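Local coordinates for protein alpha,alpha-trehalose-phosphate synthase (UDP-forming) (Burkholderia xenovorans, PDB 5HXA) that is a family 20 glycosyltransferase with the two-domain GT-B fold, at residues Gly75-Lys78 against Arg79-Asp82. Residues are numbered along the deposited sequence; the frame is centred on the assembly and turned at random.
Sequences GLTK and RDYD. With EDO (1,2-ethanediol), chain J; EDO (1,2-ethanediol), chain B.
Tyr81 N bonds to Thr77 O at 2.9 Å and Asp82 N to Lys78 O at 2.8 Å, the first i to i+4 hydrogen bonds of helix 78-97, which follows strand 69-76 of the mixed sheet in the chain of this GT-B protein. Thr77 is the N-cap. Its OG1 sits between the backbone N and the carbonyl carbon (chi1 65°), which swings the hydroxyl over the helix start, where it accepts from Asp80 N at 3.1 Å with a nearly straight N-H (163°). Asp80 answers from its own side: its CG lies 3.4 Å from Thr77 OG1. A water accepts from Thr77 N; its approach to Asp80 OD2 is doubtfully short. The other oxygen, OD1, forms a salt bridge with Arg116 of helix 108-126. Having a carboxylate at the positive end of the helix dipole probably steadies this first turn. Leu76, just before the cap, points its CB at the first turn, 4.1 Å from Asp80 CB, and its side chain packs on the helices, touching Tyr84 of helix 78-97 and Val117 of helix 108-126. On the outer surface Arg79 donates weak bonds to two 1,2-ethanediol molecules, probably from the crystallisation liquor; one of them also takes a weak bond from Arg79 N. Lys78 and Asp82, one turn apart, form a salt bridge across the helix surface. The lysine chain runs out extended from CB and bends only at its last torsion (chi4 50°), which brings NZ to 2.9 Å from Asp82 OD2, on that oxygen's syn lone pair.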
# COMPACT_ATOMS: atom_id res chain seq x y z
N GLY A 75 6.64 -33.38 -10.64
CA GLY A 75 6.90 -33.02 -9.26
C GLY A 75 8.02 -32.01 -9.13
O GLY A 75 8.74 -31.70 -10.08
N LEU A 76 8.17 -31.48 -7.92
CA LEU A 76 9.23 -30.55 -7.59
C LEU A 76 9.97 -31.06 -6.37
O LEU A 76 9.37 -31.67 -5.47
CB LEU A 76 8.68 -29.15 -7.28
CG LEU A 76 7.98 -28.37 -8.40
CD1 LEU A 76 7.42 -27.07 -7.85
CD2 LEU A 76 8.96 -28.09 -9.53
N THR A 77 11.28 -30.82 -6.32
CA THR A 77 12.02 -31.11 -5.11
C THR A 77 11.53 -30.21 -3.97
O THR A 77 10.87 -29.20 -4.20
CB THR A 77 13.52 -30.91 -5.31
OG1 THR A 77 13.78 -29.53 -5.56
CG2 THR A 77 14.03 -31.74 -6.49
N LYS A 78 11.87 -30.60 -2.74
CA LYS A 78 11.51 -29.75 -1.60
C LYS A 78 12.13 -28.36 -1.73
O LYS A 78 11.47 -27.36 -1.41
CB LYS A 78 11.95 -30.40 -0.28
CG LYS A 78 11.66 -29.51 0.93
CD LYS A 78 12.09 -30.13 2.25
CE LYS A 78 12.08 -29.10 3.37
NZ LYS A 78 10.80 -28.32 3.43
N ARG A 79 13.38 -28.28 -2.18
CA ARG A 79 14.03 -26.98 -2.34
C ARG A 79 13.31 -26.12 -3.38
O ARG A 79 13.11 -24.92 -3.17
CB ARG A 79 15.49 -27.15 -2.73
CG ARG A 79 16.24 -25.84 -2.94
CD ARG A 79 17.73 -26.06 -3.18
NE ARG A 79 18.01 -26.50 -4.55
CZ ARG A 79 18.66 -25.77 -5.45
NH1 ARG A 79 19.13 -24.57 -5.13
NH2 ARG A 79 18.87 -26.26 -6.68
N ASP A 80 12.94 -26.72 -4.52
CA ASP A 80 12.21 -25.98 -5.53
C ASP A 80 10.87 -25.49 -4.99
O ASP A 80 10.50 -24.32 -5.18
CB ASP A 80 12.00 -26.86 -6.77
CG ASP A 80 13.24 -26.94 -7.63
OD1 ASP A 80 14.27 -26.34 -7.26
OD2 ASP A 80 13.20 -27.61 -8.69
N TYR A 81 10.16 -26.37 -4.28
CA TYR A 81 8.88 -26.00 -3.70
C TYR A 81 9.04 -24.88 -2.67
O TYR A 81 8.25 -23.92 -2.66
CB TYR A 81 8.24 -27.24 -3.07
CG TYR A 81 7.08 -26.94 -2.17
CD1 TYR A 81 5.82 -26.64 -2.69
CD2 TYR A 81 7.22 -26.96 -0.78
CE1 TYR A 81 4.75 -26.36 -1.86
CE2 TYR A 81 6.16 -26.69 0.05
CZ TYR A 81 4.93 -26.39 -0.49
OH TYR A 81 3.87 -26.11 0.35
N ASP A 82 10.05 -24.97 -1.80
CA ASP A 82 10.24 -23.94 -0.78
C ASP A 82 10.59 -22.59 -1.40
O ASP A 82 10.10 -21.55 -0.94
CB ASP A 82 11.34 -24.36 0.21
CG ASP A 82 10.88 -25.47 1.16
OD1 ASP A 82 9.65 -25.66 1.31
OD2 ASP A 82 11.75 -26.13 1.76
C1 EDO J . 17.00 -30.79 -4.27
O1 EDO J . 17.65 -29.75 -5.01
C2 EDO J . 16.87 -30.40 -2.80
O2 EDO J . 15.58 -30.78 -2.30
C1 EDO B . 20.92 -21.56 -1.52
O1 EDO B . 19.64 -21.19 -0.99
C2 EDO B . 20.78 -22.83 -2.35
O2 EDO B . 20.00 -22.54 -3.52
O HOH W 1 12.16 -29.82 -8.84